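Local coordinates for protein 2-oxoglutarate carboxylase small subunit (Hydrogenobacter thermophilus, PDB 7KCT) that forms the small subunit of a carboxylase, has a biotin carboxylase-like fold with an ATP-grasp domain, and binds adenosine-5'-diphosphate and a magnesium ion, at residues V75-A78 against L79-G82; W115-I118 against E119-D123; R260-Y263 against G264-V268; V317-Q320 against I321-A325. One frame throughout, in Å; residues are numbered along the deposited sequence.

Contact 1: residues V75-A78 against L79-G82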
ATOM      1  N   VAL A  75     -11.579  21.794 -23.165  1.00 28.45           N
ATOM      2  CA  VAL A  75     -11.830  23.029 -22.439  1.00 27.03           C
ATOM      3  C   VAL A  75     -13.293  23.424 -22.528  1.00 27.93           C
ATOM      4  O   VAL A  75     -13.890  23.882 -21.540  1.00 31.76           O
ATOM      5  CB  VAL A  75     -10.912  24.143 -22.970  1.00 27.30           C
ATOM      6  CG1 VAL A  75     -11.385  25.469 -22.434  1.00 32.86           C
ATOM      7  CG2 VAL A  75      -9.520  23.864 -22.551  1.00 27.87           C
ATOM      8  N   ASP A  76     -13.891  23.263 -23.703  1.00 28.46           N
ATOM      9  CA  ASP A  76     -15.318  23.497 -23.862  1.00 32.14           C
ATOM     10  C   ASP A  76     -16.130  22.597 -22.934  1.00 30.93           C
ATOM     11  O   ASP A  76     -17.142  23.030 -22.376  1.00 26.69           O
ATOM     12  CB  ASP A  76     -15.752  23.235 -25.301  1.00 29.52           C
ATOM     13  CG  ASP A  76     -15.482  24.414 -26.240  1.00 48.67           C
ATOM     14  OD1 ASP A  76     -15.052  25.494 -25.765  1.00 49.52           O
ATOM     15  OD2 ASP A  76     -15.697  24.246 -27.465  1.00 51.52           O
ATOM     16  N   LEU A  77     -15.755  21.322 -22.825  1.00 24.48           N
ATOM     17  CA  LEU A  77     -16.518  20.419 -21.946  1.00 29.08           C
ATOM     18  C   LEU A  77     -16.425  20.868 -20.503  1.00 24.14           C
ATOM     19  O   LEU A  77     -17.416  20.841 -19.770  1.00 26.42           O
ATOM     20  CB  LEU A  77     -16.033  18.974 -22.055  1.00 29.24           C
ATOM     21  CG  LEU A  77     -16.606  17.909 -21.124  1.00 27.94           C
ATOM     22  CD1 LEU A  77     -18.065  17.661 -21.479  1.00 25.43           C
ATOM     23  CD2 LEU A  77     -15.759  16.637 -21.272  1.00 31.05           C
ATOM     24  N   ALA A  78     -15.230  21.264 -20.073  1.00 24.77           N
ATOM     25  CA  ALA A  78     -15.044  21.736 -18.719  1.00 25.59           C
ATOM     26  C   ALA A  78     -15.958  22.914 -18.438  1.00 29.36           C
ATOM     27  O   ALA A  78     -16.587  22.981 -17.377  1.00 28.31           O
ATOM     28  CB  ALA A  78     -13.582  22.147 -18.494  1.00 25.04           C
ATOM     29  N   LEU A  79     -16.079  23.835 -19.394  1.00 27.03           N
ATOM     30  CA  LEU A  79     -17.019  24.937 -19.218  1.00 31.86           C
ATOM     31  C   LEU A  79     -18.475  24.452 -19.124  1.00 28.88           C
ATOM     32  O   LEU A  79     -19.237  24.940 -18.279  1.00 31.81           O
ATOM     33  CB  LEU A  79     -16.860  25.946 -20.354  1.00 30.70           C
ATOM     34  CG  LEU A  79     -15.578  26.780 -20.416  1.00 32.04           C
ATOM     35  CD1 LEU A  79     -15.574  27.603 -21.730  1.00 35.87           C
ATOM     36  CD2 LEU A  79     -15.473  27.648 -19.171  1.00 32.89           C
ATOM     37  N   GLU A  80     -18.879  23.519 -19.989  1.00 29.11           N
ATOM     38  CA  GLU A  80     -20.274  23.044 -20.028  1.00 29.18           C
ATOM     39  C   GLU A  80     -20.709  22.367 -18.728  1.00 29.20           C
ATOM     40  O   GLU A  80     -21.892  22.422 -18.357  1.00 32.52           O
ATOM     41  CB  GLU A  80     -20.468  22.054 -21.203  1.00 35.13           C
ATOM     42  CG  GLU A  80     -20.285  22.679 -22.614  1.00 40.20           C
ATOM     43  CD  GLU A  80     -19.872  21.673 -23.718  1.00 51.14           C
ATOM     44  OE1 GLU A  80     -19.767  20.447 -23.471  1.00 43.18           O
ATOM     45  OE2 GLU A  80     -19.629  22.133 -24.860  1.00 60.66           O
ATOM     46  N   VAL A  81     -19.812  21.634 -18.064  1.00 27.71           N
ATOM     47  CA  VAL A  81     -20.192  20.926 -16.839  1.00 28.32           C
ATOM     48  C   VAL A  81     -19.838  21.691 -15.577  1.00 30.60           C
ATOM     49  O   VAL A  81     -20.054  21.184 -14.475  1.00 27.47           O
ATOM     50  CB  VAL A  81     -19.577  19.511 -16.789  1.00 26.52           C
ATOM     51  CG1 VAL A  81     -19.883  18.745 -18.074  1.00 25.65           C
ATOM     52  CG2 VAL A  81     -18.097  19.552 -16.549  1.00 28.56           C
ATOM     53  N   GLY A  82     -19.295  22.888 -15.702  1.00 29.89           N
ATOM     54  CA  GLY A  82     -18.891  23.659 -14.547  1.00 31.21           C
ATOM     55  C   GLY A  82     -17.653  23.187 -13.800  1.00 35.02           C
ATOM     56  O   GLY A  82     -17.537  23.459 -12.602  1.00 31.60           O
TER
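Leu77 and Val81, one turn apart near the end of helix 71-81, meet methyl to methyl, with Leu77 CD1 4.0 Å from Val81 CG1 and the two side chains set at a slant. Leu77 leaves the backbone pointing away from 79-82, with CG anti to the backbone N (chi1 174°), yet its CD1 still reaches the valine. The pair faces the sheet, where both side chains touch Tyr58, Leu77 also reaches Ile40, and Val81 reaches Val38. On another side of the helix Leu79 folds back over the preceding turn, its CG 3.5 Å from Val75 O, while Val75 packs on Phe99 and Leu102 of helix 97-105.

The polar side chains belong to the exposed flank. Glu80 runs back along the helix, with CG 3.2 Å from Asp76 O, and its side chain crosses that of Leu77 at about a right angle, OE1 lying 3.8 Å from Leu77 CD1. Asp76 OD2 and Glu80 OE2 stand 5.2 Å apart without touching, a pair of like charges that may repel mildly.

Backbone bonds of the i to i+4 kind join Leu79 N to Val75 O, Glu80 N to Asp76 O and Val81 N to Leu77 O. The chain then turns at Gly82, where phi is positive (72°) and the N donates to Leu79 O at 3.3 Å. Val81 O accepts a bond from Lys13 NZ. This glycine-ended Schellman motif closes a helix packed on the parallel sheet of the Rossmann-like N-terminal region of biotin carboxylases.

Contact 2: residues W115-I118 against E119-D123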
ATOM      1  N   TRP A 115       1.572  28.660 -18.426  1.00 27.19           N
ATOM      2  CA  TRP A 115       1.809  28.283 -19.802  1.00 28.39           C
ATOM      3  C   TRP A 115       3.062  28.933 -20.423  1.00 35.24           C
ATOM      4  O   TRP A 115       3.574  28.380 -21.374  1.00 30.67           O
ATOM      5  CB  TRP A 115       0.617  28.610 -20.689  1.00 32.48           C
ATOM      6  CG  TRP A 115       0.365  30.082 -20.890  1.00 38.42           C
ATOM      7  CD1 TRP A 115      -0.461  30.883 -20.145  1.00 38.59           C
ATOM      8  CD2 TRP A 115       0.926  30.927 -21.912  1.00 40.98           C
ATOM      9  NE1 TRP A 115      -0.441  32.177 -20.637  1.00 42.35           N
ATOM     10  CE2 TRP A 115       0.397  32.231 -21.719  1.00 43.05           C
ATOM     11  CE3 TRP A 115       1.811  30.711 -22.970  1.00 40.86           C
ATOM     12  CZ2 TRP A 115       0.740  33.310 -22.542  1.00 42.04           C
ATOM     13  CZ3 TRP A 115       2.150  31.791 -23.781  1.00 47.81           C
ATOM     14  CH2 TRP A 115       1.599  33.066 -23.569  1.00 37.89           C
ATOM     15  N   LYS A 116       3.556  30.064 -19.948  1.00 38.19           N
ATOM     16  CA  LYS A 116       4.754  30.634 -20.534  1.00 40.01           C
ATOM     17  C   LYS A 116       5.990  29.820 -20.199  1.00 40.56           C
ATOM     18  O   LYS A 116       6.959  29.817 -20.970  1.00 34.97           O
ATOM     19  CB  LYS A 116       4.976  32.035 -20.006  1.00 39.03           C
ATOM     20  CG  LYS A 116       4.153  33.126 -20.561  1.00 42.19           C
ATOM     21  CD  LYS A 116       4.605  34.389 -19.815  1.00 51.07           C
ATOM     22  CE  LYS A 116       3.460  35.414 -19.798  1.00 52.31           C
ATOM     23  NZ  LYS A 116       3.978  36.758 -20.207  1.00 63.53           N
ATOM     24  N   VAL A 117       6.036  29.251 -18.991  1.00 35.12           N
ATOM     25  CA  VAL A 117       7.167  28.391 -18.624  1.00 37.06           C
ATOM     26  C   VAL A 117       7.118  27.073 -19.381  1.00 36.21           C
ATOM     27  O   VAL A 117       8.153  26.527 -19.783  1.00 36.56           O
ATOM     28  CB  VAL A 117       7.216  28.163 -17.107  1.00 33.86           C
ATOM     29  CG1 VAL A 117       8.505  27.454 -16.740  1.00 51.48           C
ATOM     30  CG2 VAL A 117       7.124  29.469 -16.400  1.00 40.32           C
ATOM     31  N   ILE A 118       5.925  26.545 -19.608  1.00 34.99           N
ATOM     32  CA  ILE A 118       5.794  25.353 -20.434  1.00 32.61           C
ATOM     33  C   ILE A 118       6.398  25.607 -21.812  1.00 39.55           C
ATOM     34  O   ILE A 118       7.188  24.805 -22.338  1.00 34.61           O
ATOM     35  CB  ILE A 118       4.309  24.953 -20.523  1.00 26.79           C
ATOM     36  CG1 ILE A 118       3.802  24.487 -19.145  1.00 28.40           C
ATOM     37  CG2 ILE A 118       4.133  23.889 -21.558  1.00 29.70           C
ATOM     38  CD1 ILE A 118       2.354  24.094 -19.121  1.00 35.04           C
ATOM     39  N   GLU A 119       6.033  26.733 -22.423  1.00 35.27           N
ATOM     40  CA  GLU A 119       6.559  27.059 -23.740  1.00 35.87           C
ATOM     41  C   GLU A 119       8.065  27.310 -23.701  1.00 36.81           C
ATOM     42  O   GLU A 119       8.791  26.940 -24.622  1.00 36.80           O
ATOM     43  CB  GLU A 119       5.847  28.292 -24.248  1.00 44.35           C
ATOM     44  CG  GLU A 119       5.774  28.498 -25.728  1.00 49.15           C
ATOM     45  CD  GLU A 119       4.825  29.647 -25.964  1.00 53.57           C
ATOM     46  OE1 GLU A 119       5.147  30.749 -25.463  1.00 57.12           O
ATOM     47  OE2 GLU A 119       3.736  29.438 -26.547  1.00 50.68           O
ATOM     48  N   LEU A 120       8.542  27.991 -22.679  1.00 36.89           N
ATOM     49  CA  LEU A 120       9.968  28.245 -22.573  1.00 36.81           C
ATOM     50  C   LEU A 120      10.783  26.950 -22.512  1.00 45.40           C
ATOM     51  O   LEU A 120      11.799  26.816 -23.201  1.00 39.82           O
ATOM     52  CB  LEU A 120      10.232  29.086 -21.345  1.00 36.42           C
ATOM     53  CG  LEU A 120      11.685  29.366 -21.002  1.00 41.20           C
ATOM     54  CD1 LEU A 120      12.319  30.349 -21.999  1.00 34.38           C
ATOM     55  CD2 LEU A 120      11.855  29.848 -19.552  1.00 38.47           C
ATOM     56  N   MET A 121      10.416  26.033 -21.620  1.00 36.84           N
ATOM     57  CA  MET A 121      11.160  24.808 -21.389  1.00 33.03           C
ATOM     58  C   MET A 121      10.759  23.691 -22.305  1.00 39.17           C
ATOM     59  O   MET A 121      11.215  22.565 -22.096  1.00 45.78           O
ATOM     60  CB  MET A 121      10.995  24.376 -19.944  1.00 39.04           C
ATOM     61  CG  MET A 121      11.396  25.501 -19.090  1.00 40.40           C
ATOM     62  SD  MET A 121      13.128  26.114 -19.341  1.00 43.86           S
ATOM     63  CE  MET A 121      14.254  24.959 -18.444  1.00 45.93           C
ATOM     64  N   GLY A 122      10.005  23.989 -23.345  1.00 38.93           N
ATOM     65  CA  GLY A 122       9.523  22.997 -24.281  1.00 39.52           C
ATOM     66  C   GLY A 122      10.497  22.621 -25.358  1.00 41.83           C
ATOM     67  O   GLY A 122      10.235  21.704 -26.136  1.00 46.45           O
ATOM     68  N   ASP A 123      11.622  23.306 -25.421  1.00 37.93           N
ATOM     69  CA  ASP A 123      12.668  23.008 -26.376  1.00 41.32           C
ATOM     70  C   ASP A 123      13.915  22.729 -25.560  1.00 37.10           C
ATOM     71  O   ASP A 123      14.279  23.536 -24.705  1.00 34.63           O
ATOM     72  CB  ASP A 123      12.845  24.180 -27.333  1.00 42.18           C
ATOM     73  CG  ASP A 123      14.043  24.022 -28.227  1.00 47.32           C
ATOM     74  OD1 ASP A 123      15.152  24.405 -27.779  1.00 45.08           O
ATOM     75  OD2 ASP A 123      13.892  23.492 -29.358  1.00 47.46           O
TER
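Trp115 and Glu119 run side by side and point the same way, so that the carboxylate comes to the rim of the indole. Glu119 OE1 lies near the ring plane, 3.6 Å from Trp115 CZ3, and the carboxylate plane is turned 83° from the ring. An oxygen at the C-H edge of an aromatic ring is probably favourable, since the rim is the more positive part. Further round the helix, Val117 CG1 rests 4.2 Å from Met121 CG, and the rest of the methionine bends away.

The indole, with CG between the backbone N and the carbonyl carbon (chi1 68°), has Lys116 CG 3.8 Å above one face, toward the rim, and NE1 hydrogen-bonded to Glu104 OE2. Ala100 and Arg101 of helix 97-105 also touch it. In the backbone, Glu119 N, Leu120 N and Met121 N bond to the carbonyls of Trp115, Lys116 and Val117.

The carbonyls of the last turn serve a neighbour: Glu119 O takes a bond from Arg126 NH2, and Leu120 O one from Arg126 NE. Beyond Gly122, Asp123 uses OD1 to cap the next helix at Arg126 N, while OD2 pairs with Arg202 in a salt bridge and bonds to Ser168 OG. Asp123, Arg126 and Arg202 together make the pocket occupied by the bicarbonate ion, which thus lies at the junction of two helices, with the N-cap residue in its first shell.

Contact 3: residues R260-Y263 against G264-V268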
ATOM      1  N   ARG A 260      23.273  15.981  -2.429  1.00 43.79           N
ATOM      2  CA  ARG A 260      21.826  16.099  -2.560  1.00 42.88           C
ATOM      3  C   ARG A 260      21.396  17.540  -2.346  1.00 38.95           C
ATOM      4  O   ARG A 260      20.701  18.121  -3.178  1.00 39.76           O
ATOM      5  CB  ARG A 260      21.128  15.170  -1.568  1.00 37.94           C
ATOM      6  CG  ARG A 260      19.566  15.136  -1.661  1.00 45.53           C
ATOM      7  CD  ARG A 260      18.963  13.920  -0.905  1.00 38.23           C
ATOM      8  NE  ARG A 260      19.444  12.684  -1.528  1.00 43.03           N
ATOM      9  CZ  ARG A 260      20.264  11.812  -0.951  1.00 38.70           C
ATOM     10  NH1 ARG A 260      20.670  12.006   0.288  1.00 39.52           N
ATOM     11  NH2 ARG A 260      20.666  10.738  -1.621  1.00 38.74           N
ATOM     12  N   GLU A 261      21.849  18.154  -1.259  1.00 46.04           N
ATOM     13  CA  GLU A 261      21.452  19.532  -0.985  1.00 46.30           C
ATOM     14  C   GLU A 261      22.139  20.540  -1.905  1.00 40.67           C
ATOM     15  O   GLU A 261      21.532  21.552  -2.255  1.00 40.65           O
ATOM     16  CB  GLU A 261      21.719  19.843   0.467  1.00 43.88           C
ATOM     17  CG  GLU A 261      20.903  18.958   1.405  1.00 50.71           C
ATOM     18  CD  GLU A 261      19.381  19.177   1.271  1.00 64.38           C
ATOM     19  OE1 GLU A 261      18.611  18.229   1.555  1.00 55.05           O
ATOM     20  OE2 GLU A 261      18.950  20.296   0.883  1.00 62.59           O
ATOM     21  N   TYR A 262      23.372  20.278  -2.342  1.00 43.00           N
ATOM     22  CA  TYR A 262      24.032  21.181  -3.282  1.00 39.13           C
ATOM     23  C   TYR A 262      23.298  21.212  -4.610  1.00 44.54           C
ATOM     24  O   TYR A 262      22.901  22.273  -5.095  1.00 42.01           O
ATOM     25  CB  TYR A 262      25.498  20.761  -3.493  1.00 41.04           C
ATOM     26  CG  TYR A 262      26.145  21.470  -4.657  1.00 42.41           C
ATOM     27  CD1 TYR A 262      26.636  22.765  -4.535  1.00 48.82           C
ATOM     28  CD2 TYR A 262      26.240  20.863  -5.887  1.00 44.69           C
ATOM     29  CE1 TYR A 262      27.215  23.432  -5.634  1.00 46.60           C
ATOM     30  CE2 TYR A 262      26.792  21.511  -6.966  1.00 45.03           C
ATOM     31  CZ  TYR A 262      27.298  22.792  -6.828  1.00 49.23           C
ATOM     32  OH  TYR A 262      27.861  23.412  -7.924  1.00 49.95           O
ATOM     33  N   TYR A 263      23.131  20.041  -5.238  1.00 37.71           N
ATOM     34  CA  TYR A 263      22.453  20.020  -6.517  1.00 40.75           C
ATOM     35  C   TYR A 263      20.993  20.405  -6.362  1.00 36.36           C
ATOM     36  O   TYR A 263      20.430  21.045  -7.252  1.00 34.20           O
ATOM     37  CB  TYR A 263      22.557  18.647  -7.165  1.00 45.69           C
ATOM     38  CG  TYR A 263      23.891  18.390  -7.802  1.00 42.84           C
ATOM     39  CD1 TYR A 263      24.276  19.099  -8.935  1.00 46.22           C
ATOM     40  CD2 TYR A 263      24.748  17.412  -7.304  1.00 36.75           C
ATOM     41  CE1 TYR A 263      25.490  18.866  -9.547  1.00 44.65           C
ATOM     42  CE2 TYR A 263      25.967  17.168  -7.911  1.00 44.17           C
ATOM     43  CZ  TYR A 263      26.323  17.889  -9.036  1.00 40.73           C
ATOM     44  OH  TYR A 263      27.517  17.645  -9.652  1.00 46.18           O
ATOM     45  N   GLY A 264      20.386  20.072  -5.221  1.00 37.44           N
ATOM     46  CA  GLY A 264      19.010  20.461  -4.980  1.00 42.33           C
ATOM     47  C   GLY A 264      18.827  21.963  -4.836  1.00 43.34           C
ATOM     48  O   GLY A 264      17.819  22.518  -5.300  1.00 39.94           O
ATOM     49  N   SER A 265      19.814  22.647  -4.242  1.00 41.78           N
ATOM     50  CA  SER A 265      19.749  24.103  -4.114  1.00 41.77           C
ATOM     51  C   SER A 265      19.812  24.770  -5.470  1.00 35.78           C
ATOM     52  O   SER A 265      19.103  25.750  -5.718  1.00 38.10           O
ATOM     53  CB  SER A 265      20.859  24.615  -3.191  1.00 43.79           C
ATOM     54  OG  SER A 265      20.497  24.393  -1.830  1.00 50.15           O
ATOM     55  N   LEU A 266      20.646  24.223  -6.372  1.00 38.30           N
ATOM     56  CA  LEU A 266      20.810  24.757  -7.722  1.00 36.97           C
ATOM     57  C   LEU A 266      19.521  24.653  -8.531  1.00 40.91           C
ATOM     58  O   LEU A 266      19.210  25.533  -9.355  1.00 35.96           O
ATOM     59  CB  LEU A 266      21.908  23.995  -8.453  1.00 35.72           C
ATOM     60  CG  LEU A 266      23.290  24.342  -7.893  1.00 47.85           C
ATOM     61  CD1 LEU A 266      24.344  23.963  -8.946  1.00 51.72           C
ATOM     62  CD2 LEU A 266      23.538  25.760  -7.364  1.00 50.78           C
ATOM     63  N   VAL A 267      18.810  23.528  -8.402  1.00 33.47           N
ATOM     64  CA  VAL A 267      17.580  23.388  -9.168  1.00 38.01           C
ATOM     65  C   VAL A 267      16.508  24.318  -8.616  1.00 28.57           C
ATOM     66  O   VAL A 267      15.755  24.923  -9.379  1.00 37.19           O
ATOM     67  CB  VAL A 267      17.073  21.932  -9.203  1.00 35.79           C
ATOM     68  CG1 VAL A 267      18.064  21.050  -9.894  1.00 40.46           C
ATOM     69  CG2 VAL A 267      16.780  21.437  -7.841  1.00 42.08           C
ATOM     70  N   VAL A 268      16.438  24.467  -7.296  1.00 32.59           N
ATOM     71  CA  VAL A 268      15.485  25.418  -6.724  1.00 37.44           C
ATOM     72  C   VAL A 268      15.754  26.814  -7.280  1.00 37.08           C
ATOM     73  O   VAL A 268      14.875  27.447  -7.890  1.00 34.52           O
ATOM     74  CB  VAL A 268      15.556  25.390  -5.187  1.00 30.31           C
ATOM     75  CG1 VAL A 268      14.796  26.594  -4.558  1.00 38.53           C
ATOM     76  CG2 VAL A 268      14.956  24.140  -4.658  1.00 39.06           C
TER
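The ring of Tyr262 is overlapped by Leu266, whose CG stands over one of its faces and whose CD1 reaches the far end, 3.8 Å from Tyr262 CZ and 3.7 Å from Tyr262 OH. The two belong to successive turns of helix 257-273, which packs on the antiparallel sheet of the ATP-grasp domain. The tyrosine has CG anti to its own N (chi1 168°), which is consistent with the overlap: the side chain leaves its backbone pointing away from the next turn, yet the end of the ring comes nearer again, and CE2, like CZ and OH, meets Leu266 CD1.

A second ring adjoins the first. Tyr262 CD2 lies 3.8 Å above the centre of the Tyr263 ring, so one atom of the outer ring rests on the face of the inner one. Tyr263 is buried against Phe219, and its hydroxyl is hydrogen-bonded to Leu292 N. Val267, one turn on, faces the same sheet and meets Val221, Met282 and Phe284; its CG1 also sits 3.5 Å from Tyr263 O. At the start of the segment Arg260 NE joins Glu234 in a salt bridge.

The usual helical bonds link Gly264 N to Arg260 O, Leu266 N to Tyr262 O and Val267 N to Tyr263 O, and Ser265 N adds a weak one to Tyr262 O. Glu261 O carries two donors from a single residue: Ser265 N at 2.8 Å and the hydroxyl Ser265 OG at 3.1 Å, arriving from opposite faces of the carbonyl plane.

Contact 4: residues V317-Q320 against I321-A325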
ATOM      1  N   VAL A 317       0.638  14.964  -5.925  1.00 27.19           N
ATOM      2  CA  VAL A 317      -0.549  15.271  -6.725  1.00 26.36           C
ATOM      3  C   VAL A 317      -1.551  16.108  -5.921  1.00 27.71           C
ATOM      4  O   VAL A 317      -2.153  17.049  -6.449  1.00 27.10           O
ATOM      5  CB  VAL A 317      -1.187  13.970  -7.244  1.00 28.35           C
ATOM      6  CG1 VAL A 317      -2.465  14.238  -8.004  1.00 26.88           C
ATOM      7  CG2 VAL A 317      -0.230  13.255  -8.171  1.00 28.60           C
ATOM      8  N   LYS A 318      -1.825  15.724  -4.671  1.00 27.82           N
ATOM      9  CA  LYS A 318      -2.714  16.539  -3.858  1.00 27.70           C
ATOM     10  C   LYS A 318      -2.179  17.969  -3.758  1.00 32.15           C
ATOM     11  O   LYS A 318      -2.952  18.933  -3.836  1.00 31.24           O
ATOM     12  CB  LYS A 318      -2.897  15.906  -2.478  1.00 28.98           C
ATOM     13  CG  LYS A 318      -4.072  16.483  -1.711  1.00 34.96           C
ATOM     14  CD  LYS A 318      -4.324  15.818  -0.363  1.00 36.85           C
ATOM     15  CE  LYS A 318      -4.901  14.436  -0.491  1.00 33.53           C
ATOM     16  NZ  LYS A 318      -5.395  13.939   0.843  1.00 33.77           N
ATOM     17  N   TRP A 319      -0.849  18.127  -3.596  1.00 28.51           N
ATOM     18  CA  TRP A 319      -0.264  19.469  -3.531  1.00 28.13           C
ATOM     19  C   TRP A 319      -0.410  20.202  -4.856  1.00 31.51           C
ATOM     20  O   TRP A 319      -0.680  21.411  -4.864  1.00 30.91           O
ATOM     21  CB  TRP A 319       1.228  19.416  -3.079  1.00 31.95           C
ATOM     22  CG  TRP A 319       1.265  19.453  -1.594  1.00 31.40           C
ATOM     23  CD1 TRP A 319       1.613  18.436  -0.746  1.00 33.37           C
ATOM     24  CD2 TRP A 319       0.858  20.552  -0.752  1.00 35.70           C
ATOM     25  NE1 TRP A 319       1.417  18.823   0.551  1.00 31.14           N
ATOM     26  CE2 TRP A 319       0.996  20.127   0.579  1.00 36.28           C
ATOM     27  CE3 TRP A 319       0.432  21.866  -1.004  1.00 34.35           C
ATOM     28  CZ2 TRP A 319       0.696  20.963   1.670  1.00 42.25           C
ATOM     29  CZ3 TRP A 319       0.149  22.693   0.071  1.00 35.66           C
ATOM     30  CH2 TRP A 319       0.276  22.237   1.391  1.00 42.18           C
ATOM     31  N   GLN A 320      -0.241  19.516  -5.992  1.00 25.26           N
ATOM     32  CA  GLN A 320      -0.537  20.170  -7.257  1.00 24.97           C
ATOM     33  C   GLN A 320      -1.897  20.856  -7.185  1.00 28.38           C
ATOM     34  O   GLN A 320      -2.056  22.007  -7.588  1.00 24.48           O
ATOM     35  CB  GLN A 320      -0.511  19.164  -8.412  1.00 28.02           C
ATOM     36  CG  GLN A 320       0.847  18.868  -9.065  1.00 25.78           C
ATOM     37  CD  GLN A 320       0.696  17.888 -10.201  1.00 30.83           C
ATOM     38  OE1 GLN A 320       0.202  16.757 -10.012  1.00 28.43           O
ATOM     39  NE2 GLN A 320       1.011  18.336 -11.400  1.00 26.93           N
ATOM     40  N   ILE A 321      -2.902  20.132  -6.704  1.00 27.96           N
ATOM     41  CA  ILE A 321      -4.266  20.632  -6.750  1.00 23.08           C
ATOM     42  C   ILE A 321      -4.445  21.786  -5.777  1.00 23.43           C
ATOM     43  O   ILE A 321      -5.066  22.786  -6.104  1.00 25.26           O
ATOM     44  CB  ILE A 321      -5.247  19.488  -6.449  1.00 26.17           C
ATOM     45  CG1 ILE A 321      -5.181  18.458  -7.584  1.00 25.12           C
ATOM     46  CG2 ILE A 321      -6.669  20.042  -6.338  1.00 29.88           C
ATOM     47  CD1 ILE A 321      -5.732  17.134  -7.222  1.00 26.21           C
ATOM     48  N   ARG A 322      -3.887  21.675  -4.582  1.00 27.42           N
ATOM     49  CA  ARG A 322      -3.953  22.760  -3.621  1.00 27.91           C
ATOM     50  C   ARG A 322      -3.240  24.013  -4.118  1.00 31.79           C
ATOM     51  O   ARG A 322      -3.691  25.137  -3.857  1.00 30.29           O
ATOM     52  CB  ARG A 322      -3.326  22.317  -2.315  1.00 29.71           C
ATOM     53  CG  ARG A 322      -4.126  21.384  -1.483  1.00 31.36           C
ATOM     54  CD  ARG A 322      -3.263  20.849  -0.317  1.00 31.59           C
ATOM     55  NE  ARG A 322      -4.165  20.316   0.661  1.00 41.89           N
ATOM     56  CZ  ARG A 322      -4.001  19.180   1.325  1.00 54.73           C
ATOM     57  NH1 ARG A 322      -2.918  18.417   1.140  1.00 50.88           N
ATOM     58  NH2 ARG A 322      -4.956  18.800   2.176  1.00 55.68           N
ATOM     59  N   ILE A 323      -2.052  23.840  -4.708  1.00 25.69           N
ATOM     60  CA  ILE A 323      -1.282  24.951  -5.246  1.00 25.75           C
ATOM     61  C   ILE A 323      -2.070  25.653  -6.328  1.00 25.30           C
ATOM     62  O   ILE A 323      -2.110  26.881  -6.389  1.00 30.06           O
ATOM     63  CB  ILE A 323       0.074  24.439  -5.782  1.00 29.31           C
ATOM     64  CG1 ILE A 323       1.079  24.211  -4.685  1.00 24.91           C
ATOM     65  CG2 ILE A 323       0.661  25.383  -6.806  1.00 27.08           C
ATOM     66  CD1 ILE A 323       2.217  23.286  -5.129  1.00 36.67           C
ATOM     67  N   ALA A 324      -2.728  24.886  -7.196  1.00 27.96           N
ATOM     68  CA  ALA A 324      -3.487  25.494  -8.280  1.00 22.55           C
ATOM     69  C   ALA A 324      -4.681  26.292  -7.749  1.00 27.07           C
ATOM     70  O   ALA A 324      -5.068  27.293  -8.356  1.00 26.89           O
ATOM     71  CB  ALA A 324      -3.967  24.418  -9.254  1.00 25.66           C
ATOM     72  N   ALA A 325      -5.225  25.899  -6.610  1.00 29.68           N
ATOM     73  CA  ALA A 325      -6.281  26.655  -5.937  1.00 33.07           C
ATOM     74  C   ALA A 325      -5.761  27.882  -5.178  1.00 38.59           C
ATOM     75  O   ALA A 325      -6.571  28.668  -4.651  1.00 34.64           O
ATOM     76  CB  ALA A 325      -6.986  25.730  -4.947  1.00 28.14           C
TER
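Arg322 lies across Trp319 and Lys318, the residues three and four places earlier on helix 316-324. Its CB sits 4.0 Å from Trp319 CE3, and its CG, anti to the carbonyl carbon (chi1 -75°), is 3.6 Å from Lys318 O. CD then passes over the face of the indole, 3.9 Å from the centroid of the six-membered ring of Trp319 and 13° off its normal, a clear CH-pi contact. From CG to NE the chain is extended and carries the guanidinium away from the ring plane: Arg322 CZ is still above the six-membered ring but 5.2 Å from its centroid, at most a weak cation-pi attraction. NE has a long, weak ion pair with Glu327. At the tip, Lys318 CD covers one guanidinium face, 3.3 Å from Arg322 NH1.

The edge of the indole meets Ile323 CG1, and Leu222 of the sheet touches both residues. Lys318 NZ has its own partner, Glu32, in a salt bridge, and the side chain packs on Arg410 of the second subunit. The lysine meets the guanidinium with its methylenes, while Lys318 NZ and Arg322 NH2 stay 5.1 Å apart; the contact probably rests on CH-pi and van der Waals packing.

Contact 4 is the most buried of the four, whereas contacts 1, 2 and 3 each combine a buried flank with an exposed one. Contacts 1 and 2 share helix 97-105 as a neighbour; contacts 3 and 4 both rest on strands 215-223 and 278-286, and contact 4 also packs on helix 20-32 and reaches the other subunit. Aliphatic packing and a Schellman end mark contact 1, a carboxylate at a ring edge contact 2, a leucine over a ring contact 3, and an arginine over an indole contact 4. Contact 2 alone includes a residue of the bicarbonate pocket. The centres of contacts 1 and 3 lie about 40 Å apart.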